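Local coordinates for protein dihydroxyacetone kinase (Citrobacter freundii, PDB 1UN8) that phosphorylates dihydroxyacetone with ATP to give dihydroxyacetone phosphate and ADP, working as a homodimer that uses magnesium or calcium ions, at residues Arg39-Arg44 against Gly67-Gly72; Ala23-Asn28 against Glu323-Pro328; Cys104-Lys109 against Tyr130-Leu135; His11-Val16 against Cys79-Ala84; Trp287-Ala292 against Pro328-Pro333. One frame throughout, in Å; residues are numbered along the deposited sequence.

From the N terminus, helix 12-22 starts in contact 4, which closes a loop onto the end of strand 76-80. Contact 2 opens next, just after that helix, and closes only at 323-328, so contacts 4 and 2 cross. Contact 1 lies within the loops of both. Its Arg39 pairs with Cys79 of contact 4, and Lys71 pairs with Glu323 of contact 2. Contact 3 follows in series and also falls within the span of contact 2. Contacts 1, 3 and 4 all reach the first six-stranded sheet. Contact 5 crosses contact 2, shares Pro328 with it, and adds the chain after 328 to the edge of the second sheet.

Contact 1: Arg39-Arg44 against Gly67-Gly72; sequences RIVVRR and GFIGKG
Arg43 reaches from the end of strand 40-43 over the loop 67-72, and its side chain touches three successive residues there. CB comes first and lies 3.8 Å from CG2 of Ile69. CG stands between the backbone N and the carbonyl carbon (chi1 51°). The chain then bends at chi3, and NE comes 4.0 Å from Lys71 N. The guanidinium lies with one face over the Gly70-Lys71 peptide. Gly70 C sits 3.5 Å above the plane, over the centre, and Lys71 N lies toward the rim. At the tip, Arg43 NH2 is 3.1 Å from Lys71 CA. Arg43 NH1 is 3.4 Å from Gly70 O, at an angle too poor for a hydrogen bond. The group lies flat over this peptide, and NH1 makes a salt bridge to Glu167.

Gly70 has phi 142° and psi 173°, backbone angles that call for glycine. Lys71 runs extended beyond CG, and its CB packs 3.5 Å from Arg43 NH2. Two residues back along the strand, Val41 CG1 meets CD1 of Ile69 at 3.6 Å. Val41 also packs on Ile17 of helix 12-22, and Ile69 on Leu29.

This is strand-to-loop packing in the DhaK domain. The loop links strands 52-59 and 76-80 of the mixed sheet and passes beside strand 40-43.

Contact 2: Ala23-Asn28 against Glu323-Pro328; sequences ASPWNN and ETSNWP
The indole of Trp26 takes Glu323 on one face and the carbonyl of Thr324 at its edge. Glu323 CB stands over the five-membered ring, 3.7 Å from its centroid, in a CH-pi contact. Beyond it the carboxylate stacks on the six-membered part, its plane 18° from the ring, with OE2 3.6 Å from CZ3 of Trp26. Thr324 O lies in the ring plane and accepts a weak hydrogen bond from Trp26 NE1 (3.2 Å, 129°). The meeting joins two loops of the DhaK domain: one runs from helix 12-22 to strand 29-32, the other follows helix 314-319. On the second loop, Thr324 OG1 forms an ST motif by accepting from Trp327 N.

Asn28, two residues on from Trp26, reaches the same Glu323. Its ND2 gives a weak bond to Glu323 O at 2.9 Å, and also donates to a water that in turn donates to Glu323 OE1. Glu323 is thus met at its backbone carbonyl by a weak bond and at its carboxylate through water. Glu323 also packs on Lys71.

Ser24 OG shapes the first loop by accepting weak bonds from the backbone N of Asn27 and of Asn28. Arg334 of the second subunit donates to the carbonyls of Ser24 and Pro25, so this loop also belongs to the dimer interface. Pro25 also packs here: its CD lies 3.4 Å from Ser325 OG.

Contact 3: Cys104-Lys109 against Tyr130-Leu135; sequences CLLIVK and YNVEML
Cys104 and Leu106 trade backbone hydrogen bonds with Asn131, Glu133 and Leu135, and Val108 closes the series. Strands 104-109 and 132-135 run parallel, 22° apart. The bonds alternate between them. Two are nearly straight: Leu106 N to Glu133 O (2.7 Å, 172°) and Leu135 N to Leu106 O (2.8 Å, 171°). The last, Val108 N to Leu135 O, is 3.0 Å long, with the donor tilted from the carbonyl plane.

Side chains then pair on each face of the sheet. On one, CG1 of Val132 touches both SG of Cys104 and CG of Leu106, each at 4.0 Å. On the same face, CG2 of Val108 meets the sulfur of Met134 at 4.1 Å. On the opposite face, Leu105 turns CD1 across to Leu135 CB at 4.2 Å.

Helix 112-127 packs against the Val108 and Val132 side, and helices 155-167 and 172-184 against the Leu105, Ile107 and Leu135 side. Met134 also meets Tyr467 of the second subunit. Strand, helix 112-127 and strand form a beta-alpha-beta unit, and strand 132-137 is the outermost strand of this sheet within the chain.

The contact itself is made of main-chain bonds and apolar side chains. Strand 104-109 runs on to Lys109, which binds substrate and whose NZ is hydrogen-bonded to His65 NE2. Val108 packs on Asp114, another substrate-binding residue. No polar side chain bonds across the pair; the polar chemistry of this strand lies at its C-terminal end.

Contact 4: His11-Val16 against Cys79-Ala84; sequences HLVSDV and CGDVFA
Val13 has CG1 anti to its backbone N (chi1 172°), and its two methyls fork over the end of strand 76-80. CG2 lies 3.4 Å from Gly80 O and 3.6 Å from Asp81 CA. CG1 reaches back to Cys79 CB at 4.1 Å. Leu12 also has CG anti to the backbone N (chi1 -167°), and this CG lies 4.0 Å from Val82 CG2.

Polar groups add a second tie. Asp81 OD2 accepts from Val82 N at 2.6 Å, on its anti side and 23° out of the carboxylate plane. It also forms a salt bridge with Arg9. A water accepts from Val13 N at 2.8 Å and lies 3.3 Å from Asp81 OD2. The chain turns at Asp81 and enters a type II beta turn to Ala84, closed by Ala84 N to Asp81 O. Gly80 suits the corner, since a CB there would clash with Ala84 O.

The first turn of helix 12-22 thus sits on the corner where strand 76-80 ends. Substrate-binding Ser59 lies beside it: its OG bonds to Gly80 O, and Val13 packs on it. Phe83 in the turn meets the ring of catalytic His220 edge-to-face. This is second-shell packing beside the dihydroxyacetone site of the DhaK domain.

Contact 5: Trp287-Ala292 against Pro328-Pro333; sequences WLIGPA and PTPVPP
Leu288 and Val331 form a single antiparallel, hydrogen-bonded bridge that lays the proline-rich chain along strand 285-292. Leu288 N donates to Val331 O at 2.7 Å from above the carbonyl plane, 35° out of it. The return bond, Val331 N to Leu288 O (2.9 Å), lies in the carbonyl plane. Pro330 CA makes a CA-H...O contact to Leu288 O at 3.3 Å.

The prolines pack their rings on the strand's side chains. Trp287 lies side by side with Pro332, and its CZ3 touches Pro332 CG at 3.4 Å. The CE3 atom of the indole also meets Pro330 CB at 4.0 Å. NE1 of the indole bonds to Glu315. Ile289 takes two prolines with separate branches: CG2 meets Pro328 CG at 3.3 Å, and CG1 meets Pro330 CG at 4.0 Å. The Leu288 and Pro333 side chains cross at about a right angle, with Leu288 CD1 4.0 Å from Pro333 CB. Prolines lack an N-H to donate, so the pairing rests on Val331, which uses both its N-H and its carbonyl. Past the bridge the strand turns at Pro291, which follows a cis peptide bond.

Strand 285-292 is the outermost strand of the second sheet within the chain, and on its other side it pairs with strand 254-260. Leu288 packs on helix 266-277, while Trp287 and Pro330 pack on Leu319 of helix 314-319. Ile22 of the second subunit touches Leu288 and Pro333, bringing helix 12-22 of that subunit against this edge.

Contact 1: Arg39-Arg44 against Gly67-Gly72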
# COMPACT_ATOMS: atom_id res chain seq x y z
N ARG A 39 -9.54 22.29 -7.88
CA ARG A 39 -9.36 21.47 -6.69
C ARG A 39 -8.04 21.77 -5.99
O ARG A 39 -7.02 21.15 -6.24
CB ARG A 39 -9.46 19.99 -7.09
CG ARG A 39 -10.91 19.49 -7.09
CD ARG A 39 -11.14 18.29 -7.99
NE ARG A 39 -10.78 18.64 -9.36
CZ ARG A 39 -11.41 18.19 -10.44
NH1 ARG A 39 -12.45 17.37 -10.34
NH2 ARG A 39 -10.98 18.57 -11.64
N ILE A 40 -8.10 22.75 -5.08
CA ILE A 40 -6.94 23.18 -4.33
C ILE A 40 -7.03 22.89 -2.84
O ILE A 40 -8.05 23.17 -2.20
CB ILE A 40 -6.72 24.69 -4.49
CG1 ILE A 40 -6.76 25.06 -5.97
CG2 ILE A 40 -5.42 25.09 -3.82
CD1 ILE A 40 -6.03 26.38 -6.30
N VAL A 41 -5.96 22.34 -2.29
CA VAL A 41 -5.91 22.06 -0.87
C VAL A 41 -4.82 22.96 -0.36
O VAL A 41 -3.76 23.06 -0.97
CB VAL A 41 -5.52 20.62 -0.56
CG1 VAL A 41 -5.26 20.46 0.94
CG2 VAL A 41 -6.63 19.68 -1.00
N VAL A 42 -5.09 23.62 0.75
CA VAL A 42 -4.11 24.53 1.31
C VAL A 42 -3.98 24.31 2.81
O VAL A 42 -4.86 23.74 3.43
CB VAL A 42 -4.52 25.99 1.05
CG1 VAL A 42 -5.60 26.42 2.04
CG2 VAL A 42 -3.31 26.87 1.13
N ARG A 43 -2.88 24.78 3.38
CA ARG A 43 -2.65 24.63 4.80
C ARG A 43 -3.34 25.73 5.59
O ARG A 43 -3.51 26.84 5.09
CB ARG A 43 -1.16 24.64 5.10
CG ARG A 43 -0.43 25.79 4.48
CD ARG A 43 1.08 25.61 4.58
NE ARG A 43 1.57 25.71 5.95
CZ ARG A 43 2.86 25.76 6.28
NH1 ARG A 43 3.79 25.71 5.33
NH2 ARG A 43 3.22 25.87 7.56
N ARG A 44 -3.76 25.41 6.81
CA ARG A 44 -4.43 26.36 7.68
C ARG A 44 -3.39 27.23 8.40
O ARG A 44 -3.72 28.25 9.00
CB ARG A 44 -5.31 25.60 8.68
CG ARG A 44 -6.51 24.94 8.02
CD ARG A 44 -6.72 23.53 8.52
NE ARG A 44 -7.17 23.49 9.91
CZ ARG A 44 -8.37 23.90 10.31
NH1 ARG A 44 -9.24 24.39 9.43
NH2 ARG A 44 -8.70 23.82 11.59
N GLY A 67 -0.46 15.12 0.76
CA GLY A 67 0.16 14.50 1.92
C GLY A 67 1.46 15.17 2.33
O GLY A 67 2.03 14.88 3.40
N PHE A 68 1.95 16.08 1.49
CA PHE A 68 3.15 16.82 1.85
C PHE A 68 2.91 18.31 1.99
O PHE A 68 3.80 19.13 1.77
CB PHE A 68 4.30 16.44 0.93
CG PHE A 68 4.45 14.97 0.82
CD1 PHE A 68 4.00 14.29 -0.32
CD2 PHE A 68 5.02 14.24 1.85
CE1 PHE A 68 4.11 12.92 -0.44
CE2 PHE A 68 5.14 12.88 1.74
CZ PHE A 68 4.68 12.20 0.56
N ILE A 69 1.68 18.65 2.36
CA ILE A 69 1.31 20.04 2.62
C ILE A 69 1.45 20.23 4.13
O ILE A 69 1.00 19.39 4.91
CB ILE A 69 -0.16 20.30 2.19
CG1 ILE A 69 -0.28 20.39 0.68
CG2 ILE A 69 -0.71 21.57 2.87
CD1 ILE A 69 -1.71 20.39 0.21
N GLY A 70 2.07 21.33 4.54
CA GLY A 70 2.25 21.64 5.95
C GLY A 70 3.59 22.28 6.28
O GLY A 70 4.50 22.36 5.43
N LYS A 71 3.60 22.66 7.51
CA LYS A 71 4.81 23.29 8.03
C LYS A 71 6.07 22.50 7.67
O LYS A 71 6.18 21.31 7.96
CB LYS A 71 4.68 23.42 9.55
CG LYS A 71 5.80 24.18 10.23
CD LYS A 71 5.57 24.21 11.74
CE LYS A 71 6.68 24.96 12.45
NZ LYS A 71 6.48 24.90 13.93
N GLY A 72 7.01 23.17 7.01
CA GLY A 72 8.25 22.51 6.61
C GLY A 72 8.24 21.97 5.19
O GLY A 72 9.28 21.52 4.68

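Contact 2: Ala23-Asn28 against Glu323-Pro328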
# COMPACT_ATOMS: atom_id res chain seq x y z
N ALA A 23 -8.70 12.42 7.39
CA ALA A 23 -7.68 11.64 8.10
C ALA A 23 -6.43 12.42 8.45
O ALA A 23 -5.45 11.83 8.93
CB ALA A 23 -7.30 10.42 7.28
N SER A 24 -6.44 13.72 8.22
CA SER A 24 -5.30 14.57 8.52
C SER A 24 -4.79 14.45 9.96
O SER A 24 -5.47 14.83 10.90
CB SER A 24 -5.64 16.03 8.25
OG SER A 24 -4.58 16.88 8.66
N PRO A 25 -3.58 13.95 10.14
CA PRO A 25 -3.02 13.80 11.48
C PRO A 25 -2.92 15.15 12.21
O PRO A 25 -3.22 15.23 13.39
CB PRO A 25 -1.63 13.22 11.22
CG PRO A 25 -1.78 12.52 9.92
CD PRO A 25 -2.62 13.48 9.13
N TRP A 26 -2.48 16.19 11.49
CA TRP A 26 -2.33 17.52 12.08
C TRP A 26 -3.57 18.39 11.95
O TRP A 26 -3.66 19.46 12.57
CB TRP A 26 -1.15 18.26 11.45
CG TRP A 26 0.14 17.52 11.50
CD1 TRP A 26 0.61 16.63 10.59
CD2 TRP A 26 1.12 17.58 12.55
NE1 TRP A 26 1.83 16.12 10.99
CE2 TRP A 26 2.16 16.69 12.20
CE3 TRP A 26 1.22 18.29 13.76
CZ2 TRP A 26 3.29 16.49 13.01
CZ3 TRP A 26 2.34 18.10 14.56
CH2 TRP A 26 3.36 17.20 14.19
N ASN A 27 -4.53 17.95 11.14
CA ASN A 27 -5.74 18.74 10.94
C ASN A 27 -5.32 20.14 10.47
O ASN A 27 -5.90 21.15 10.86
CB ASN A 27 -6.53 18.84 12.25
CG ASN A 27 -7.88 19.49 12.07
OD1 ASN A 27 -8.44 20.06 13.01
ND2 ASN A 27 -8.40 19.44 10.85
N ASN A 28 -4.29 20.17 9.63
CA ASN A 28 -3.76 21.41 9.10
C ASN A 28 -4.06 21.57 7.62
O ASN A 28 -3.40 22.34 6.94
CB ASN A 28 -2.25 21.43 9.27
CG ASN A 28 -1.55 20.32 8.50
OD1 ASN A 28 -2.15 19.27 8.23
ND2 ASN A 28 -0.29 20.54 8.13
N GLU A 323 5.31 19.04 9.39
CA GLU A 323 3.97 18.67 9.82
C GLU A 323 3.09 18.36 8.63
O GLU A 323 2.34 19.22 8.16
CB GLU A 323 3.33 19.79 10.63
CG GLU A 323 4.21 20.33 11.71
CD GLU A 323 3.48 21.28 12.62
OE1 GLU A 323 2.55 21.97 12.13
OE2 GLU A 323 3.84 21.34 13.81
N THR A 324 3.17 17.13 8.14
CA THR A 324 2.37 16.71 7.00
C THR A 324 1.72 15.36 7.25
O THR A 324 2.10 14.63 8.17
CB THR A 324 3.23 16.62 5.73
OG1 THR A 324 4.29 15.66 5.94
CG2 THR A 324 3.84 17.98 5.39
N SER A 325 0.74 15.01 6.43
CA SER A 325 0.05 13.74 6.60
C SER A 325 0.91 12.54 6.30
O SER A 325 0.69 11.46 6.85
CB SER A 325 -1.18 13.67 5.70
OG SER A 325 -2.10 14.71 6.00
N ASN A 326 1.91 12.69 5.41
CA ASN A 326 2.65 11.49 5.01
C ASN A 326 4.18 11.52 4.94
O ASN A 326 4.78 10.55 4.49
CB ASN A 326 2.11 11.03 3.65
CG ASN A 326 0.64 10.70 3.70
OD1 ASN A 326 0.24 9.59 4.01
ND2 ASN A 326 -0.18 11.69 3.37
N TRP A 327 4.84 12.60 5.35
CA TRP A 327 6.30 12.58 5.29
C TRP A 327 6.77 11.51 6.25
O TRP A 327 6.34 11.47 7.41
CB TRP A 327 6.90 13.98 5.59
CG TRP A 327 8.38 13.90 5.72
CD1 TRP A 327 9.11 13.84 6.87
CD2 TRP A 327 9.31 13.80 4.64
NE1 TRP A 327 10.44 13.69 6.58
CE2 TRP A 327 10.60 13.66 5.22
CE3 TRP A 327 9.19 13.80 3.24
CZ2 TRP A 327 11.76 13.53 4.44
CZ3 TRP A 327 10.34 13.67 2.48
CH2 TRP A 327 11.61 13.54 3.08
N PRO A 328 7.66 10.63 5.78
CA PRO A 328 8.23 9.58 6.62
C PRO A 328 9.57 9.99 7.21
O PRO A 328 10.44 10.49 6.50
CB PRO A 328 8.38 8.43 5.65
CG PRO A 328 8.84 9.15 4.42
CD PRO A 328 7.97 10.38 4.36
O HOH W 1 1.93 22.17 9.31

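Contact 3: Cys104-Lys109 against Tyr130-Leu135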
# COMPACT_ATOMS: atom_id res chain seq x y z
N CYS A 104 6.29 33.09 -4.40
CA CYS A 104 6.12 31.64 -4.31
C CYS A 104 6.93 30.88 -5.35
O CYS A 104 7.21 31.38 -6.45
CB CYS A 104 4.65 31.26 -4.50
SG CYS A 104 4.09 31.46 -6.19
N LEU A 105 7.30 29.66 -4.97
CA LEU A 105 8.05 28.77 -5.83
C LEU A 105 7.13 27.64 -6.29
O LEU A 105 6.56 26.92 -5.46
CB LEU A 105 9.23 28.18 -5.06
CG LEU A 105 9.85 26.94 -5.71
CD1 LEU A 105 10.40 27.33 -7.07
CD2 LEU A 105 10.94 26.35 -4.82
N LEU A 106 6.95 27.52 -7.60
CA LEU A 106 6.12 26.44 -8.13
C LEU A 106 7.08 25.25 -8.38
O LEU A 106 8.11 25.41 -9.04
CB LEU A 106 5.47 26.85 -9.45
CG LEU A 106 4.54 28.08 -9.46
CD1 LEU A 106 4.03 28.31 -10.88
CD2 LEU A 106 3.39 27.90 -8.49
N ILE A 107 6.78 24.09 -7.80
CA ILE A 107 7.60 22.91 -8.02
C ILE A 107 6.78 22.01 -8.96
O ILE A 107 5.73 21.47 -8.58
CB ILE A 107 7.87 22.17 -6.70
CG1 ILE A 107 8.55 23.12 -5.70
CG2 ILE A 107 8.74 20.92 -6.98
CD1 ILE A 107 9.90 22.67 -5.21
N VAL A 108 7.26 21.86 -10.19
CA VAL A 108 6.55 21.07 -11.19
C VAL A 108 7.27 19.83 -11.72
O VAL A 108 8.42 19.91 -12.14
CB VAL A 108 6.16 21.95 -12.39
CG1 VAL A 108 5.43 21.14 -13.43
CG2 VAL A 108 5.30 23.10 -11.91
N LYS A 109 6.58 18.69 -11.72
CA LYS A 109 7.15 17.44 -12.24
C LYS A 109 7.23 17.61 -13.76
O LYS A 109 6.37 18.24 -14.36
CB LYS A 109 6.27 16.24 -11.85
CG LYS A 109 6.23 15.98 -10.35
CD LYS A 109 5.56 14.65 -9.98
CE LYS A 109 4.13 14.54 -10.50
NZ LYS A 109 3.26 15.67 -10.09
N TYR A 130 2.80 39.46 -8.54
CA TYR A 130 3.36 38.45 -7.65
C TYR A 130 4.76 38.06 -8.11
O TYR A 130 5.07 38.12 -9.31
CB TYR A 130 2.49 37.19 -7.63
CG TYR A 130 1.07 37.37 -7.15
CD1 TYR A 130 0.05 37.70 -8.03
CD2 TYR A 130 0.75 37.19 -5.80
CE1 TYR A 130 -1.26 37.83 -7.59
CE2 TYR A 130 -0.56 37.32 -5.34
CZ TYR A 130 -1.57 37.64 -6.25
OH TYR A 130 -2.88 37.78 -5.84
N ASN A 131 5.61 37.68 -7.17
CA ASN A 131 6.95 37.23 -7.51
C ASN A 131 6.87 35.71 -7.60
O ASN A 131 6.56 35.05 -6.61
CB ASN A 131 7.96 37.64 -6.45
CG ASN A 131 8.30 39.11 -6.51
OD1 ASN A 131 9.36 39.52 -6.06
ND2 ASN A 131 7.41 39.91 -7.08
N VAL A 132 7.15 35.18 -8.78
CA VAL A 132 7.06 33.74 -9.00
C VAL A 132 8.29 33.12 -9.63
O VAL A 132 8.95 33.71 -10.49
CB VAL A 132 5.86 33.41 -9.89
CG1 VAL A 132 5.58 31.91 -9.85
CG2 VAL A 132 4.64 34.21 -9.45
N GLU A 133 8.59 31.90 -9.20
CA GLU A 133 9.69 31.13 -9.75
C GLU A 133 9.19 29.70 -9.97
O GLU A 133 8.34 29.21 -9.22
CB GLU A 133 10.89 31.13 -8.80
CG GLU A 133 11.65 32.46 -8.72
CD GLU A 133 12.07 33.01 -10.07
OE1 GLU A 133 12.35 32.21 -11.00
OE2 GLU A 133 12.14 34.24 -10.22
N MET A 134 9.70 29.04 -11.00
CA MET A 134 9.28 27.68 -11.29
C MET A 134 10.46 26.73 -11.42
O MET A 134 11.43 27.01 -12.13
CB MET A 134 8.46 27.63 -12.57
CG MET A 134 7.94 26.26 -12.89
SD MET A 134 6.67 26.28 -14.18
CE MET A 134 7.47 25.19 -15.33
N LEU A 135 10.39 25.59 -10.73
CA LEU A 135 11.45 24.59 -10.80
C LEU A 135 10.87 23.29 -11.34
O LEU A 135 10.07 22.63 -10.68
CB LEU A 135 12.05 24.33 -9.42
CG LEU A 135 13.03 23.15 -9.39
CD1 LEU A 135 14.21 23.48 -10.29
CD2 LEU A 135 13.51 22.85 -7.97

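Contact 4: His11-Val16 against Cys79-Ala84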
# COMPACT_ATOMS: atom_id res chain seq x y z
N HIS A 11 -16.60 13.19 -9.50
CA HIS A 11 -16.29 13.63 -8.13
C HIS A 11 -15.09 12.91 -7.53
O HIS A 11 -14.69 13.18 -6.39
CB HIS A 11 -17.51 13.43 -7.22
CG HIS A 11 -18.69 14.27 -7.59
ND1 HIS A 11 -19.92 14.13 -6.97
CD2 HIS A 11 -18.84 15.25 -8.50
CE1 HIS A 11 -20.77 15.00 -7.49
NE2 HIS A 11 -20.14 15.69 -8.42
N LEU A 12 -14.52 11.99 -8.31
CA LEU A 12 -13.38 11.16 -7.90
C LEU A 12 -12.31 11.92 -7.13
O LEU A 12 -12.08 11.66 -5.94
CB LEU A 12 -12.77 10.50 -9.15
CG LEU A 12 -11.75 9.34 -9.17
CD1 LEU A 12 -10.83 9.38 -7.96
CD2 LEU A 12 -12.48 8.03 -9.22
N VAL A 13 -11.63 12.85 -7.81
CA VAL A 13 -10.57 13.61 -7.17
C VAL A 13 -11.06 14.36 -5.94
O VAL A 13 -10.38 14.38 -4.91
CB VAL A 13 -9.93 14.61 -8.14
CG1 VAL A 13 -8.98 15.53 -7.39
CG2 VAL A 13 -9.20 13.86 -9.24
N SER A 14 -12.24 14.98 -6.04
CA SER A 14 -12.78 15.70 -4.91
C SER A 14 -12.99 14.77 -3.72
O SER A 14 -12.68 15.12 -2.58
CB SER A 14 -14.11 16.35 -5.27
OG SER A 14 -14.62 17.05 -4.15
N ASP A 15 -13.52 13.57 -3.98
CA ASP A 15 -13.72 12.63 -2.89
C ASP A 15 -12.39 12.23 -2.23
O ASP A 15 -12.31 12.05 -1.00
CB ASP A 15 -14.49 11.40 -3.38
CG ASP A 15 -15.92 11.74 -3.83
OD1 ASP A 15 -16.51 12.68 -3.28
OD2 ASP A 15 -16.45 11.04 -4.72
N VAL A 16 -11.33 12.09 -3.03
CA VAL A 16 -10.02 11.72 -2.51
C VAL A 16 -9.55 12.81 -1.55
O VAL A 16 -9.03 12.53 -0.48
CB VAL A 16 -8.97 11.55 -3.66
CG1 VAL A 16 -7.56 11.52 -3.10
CG2 VAL A 16 -9.24 10.27 -4.42
N CYS A 79 -4.62 20.06 -7.46
CA CYS A 79 -5.00 18.73 -7.92
C CYS A 79 -5.83 18.68 -9.20
O CYS A 79 -6.96 19.17 -9.24
CB CYS A 79 -5.76 18.02 -6.80
SG CYS A 79 -4.94 18.10 -5.19
N GLY A 80 -5.25 18.06 -10.23
CA GLY A 80 -5.97 17.93 -11.49
C GLY A 80 -6.75 16.64 -11.39
O GLY A 80 -6.76 15.98 -10.34
N ASP A 81 -7.43 16.28 -12.46
CA ASP A 81 -8.19 15.04 -12.46
C ASP A 81 -7.15 13.91 -12.50
O ASP A 81 -5.94 14.16 -12.57
CB ASP A 81 -9.11 15.00 -13.68
CG ASP A 81 -10.28 14.04 -13.50
OD1 ASP A 81 -11.31 14.24 -14.17
OD2 ASP A 81 -10.16 13.09 -12.70
N VAL A 82 -7.62 12.67 -12.46
CA VAL A 82 -6.73 11.52 -12.49
C VAL A 82 -5.79 11.56 -13.68
O VAL A 82 -6.23 11.54 -14.84
CB VAL A 82 -7.51 10.20 -12.54
CG1 VAL A 82 -6.54 9.03 -12.43
CG2 VAL A 82 -8.52 10.15 -11.42
N PHE A 83 -4.48 11.62 -13.41
CA PHE A 83 -3.47 11.64 -14.46
C PHE A 83 -3.68 12.73 -15.49
O PHE A 83 -3.28 12.59 -16.65
CB PHE A 83 -3.44 10.29 -15.17
CG PHE A 83 -2.94 9.16 -14.31
CD1 PHE A 83 -2.89 7.86 -14.82
CD2 PHE A 83 -2.50 9.39 -13.01
CE1 PHE A 83 -2.39 6.80 -14.04
CE2 PHE A 83 -2.00 8.35 -12.23
CZ PHE A 83 -1.94 7.05 -12.75
N ALA A 84 -4.29 13.83 -15.06
CA ALA A 84 -4.55 14.97 -15.94
C ALA A 84 -4.15 16.26 -15.24
O ALA A 84 -4.51 16.49 -14.08
CB ALA A 84 -6.02 15.02 -16.30
O HOH W 2 -12.49 13.50 -10.41

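Contact 5: Trp287-Ala292 against Pro328-Pro333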
# COMPACT_ATOMS: atom_id res chain seq x y z
N TRP A 287 20.80 6.97 5.39
CA TRP A 287 19.39 7.07 5.70
C TRP A 287 18.48 6.36 4.70
O TRP A 287 18.77 6.31 3.50
CB TRP A 287 18.94 8.54 5.78
CG TRP A 287 19.74 9.39 6.73
CD1 TRP A 287 20.80 10.20 6.42
CD2 TRP A 287 19.54 9.51 8.15
NE1 TRP A 287 21.27 10.81 7.55
CE2 TRP A 287 20.52 10.41 8.62
CE3 TRP A 287 18.64 8.95 9.05
CZ2 TRP A 287 20.63 10.75 9.98
CZ3 TRP A 287 18.74 9.29 10.39
CH2 TRP A 287 19.73 10.18 10.84
N LEU A 288 17.39 5.79 5.21
CA LEU A 288 16.38 5.14 4.38
C LEU A 288 15.09 5.91 4.58
O LEU A 288 14.76 6.32 5.69
CB LEU A 288 16.14 3.69 4.80
CG LEU A 288 17.15 2.63 4.39
CD1 LEU A 288 16.62 1.28 4.81
CD2 LEU A 288 17.38 2.66 2.89
N ILE A 289 14.38 6.16 3.48
CA ILE A 289 13.10 6.84 3.55
C ILE A 289 12.16 5.79 2.95
O ILE A 289 12.18 5.52 1.74
CB ILE A 289 13.06 8.14 2.70
CG1 ILE A 289 14.13 9.14 3.15
CG2 ILE A 289 11.72 8.80 2.86
CD1 ILE A 289 15.54 8.74 2.76
N GLY A 290 11.35 5.18 3.82
CA GLY A 290 10.43 4.14 3.38
C GLY A 290 11.03 2.81 3.81
O GLY A 290 11.95 2.82 4.61
N PRO A 291 10.58 1.67 3.27
CA PRO A 291 9.54 1.51 2.25
C PRO A 291 8.19 2.08 2.65
O PRO A 291 7.74 1.87 3.77
CB PRO A 291 9.50 -0.00 2.03
CG PRO A 291 9.91 -0.56 3.34
CD PRO A 291 11.05 0.34 3.72
N ALA A 292 7.57 2.80 1.73
CA ALA A 292 6.27 3.41 1.96
C ALA A 292 5.68 3.88 0.63
O ALA A 292 6.40 4.08 -0.35
CB ALA A 292 6.40 4.59 2.92
N PRO A 328 7.66 10.63 5.78
CA PRO A 328 8.23 9.58 6.62
C PRO A 328 9.57 9.99 7.21
O PRO A 328 10.44 10.49 6.50
CB PRO A 328 8.38 8.43 5.65
CG PRO A 328 8.84 9.15 4.42
CD PRO A 328 7.97 10.38 4.36
N THR A 329 9.74 9.78 8.51
CA THR A 329 10.98 10.12 9.19
C THR A 329 12.09 9.19 8.74
O THR A 329 12.02 7.99 8.94
CB THR A 329 10.82 9.99 10.72
OG1 THR A 329 9.88 10.97 11.18
CG2 THR A 329 12.17 10.20 11.42
N PRO A 330 13.15 9.75 8.13
CA PRO A 330 14.29 8.96 7.65
C PRO A 330 14.89 8.11 8.78
O PRO A 330 14.93 8.53 9.93
CB PRO A 330 15.25 10.03 7.15
CG PRO A 330 14.33 11.11 6.67
CD PRO A 330 13.32 11.17 7.79
N VAL A 331 15.36 6.92 8.43
CA VAL A 331 15.94 6.04 9.43
C VAL A 331 17.22 5.39 8.91
O VAL A 331 17.30 4.97 7.77
CB VAL A 331 14.94 4.91 9.81
CG1 VAL A 331 15.59 3.96 10.82
CG2 VAL A 331 13.66 5.52 10.38
N PRO A 332 18.24 5.31 9.75
CA PRO A 332 19.49 4.70 9.31
C PRO A 332 19.23 3.20 9.13
O PRO A 332 18.58 2.59 9.97
CB PRO A 332 20.44 4.95 10.48
CG PRO A 332 19.86 6.15 11.15
CD PRO A 332 18.39 5.90 11.09
N PRO A 333 19.73 2.60 8.04
CA PRO A 333 19.47 1.17 7.90
C PRO A 333 20.04 0.45 9.12
O PRO A 333 21.24 0.50 9.35
CB PRO A 333 20.21 0.81 6.62
CG PRO A 333 21.34 1.78 6.60
CD PRO A 333 20.65 3.07 7.00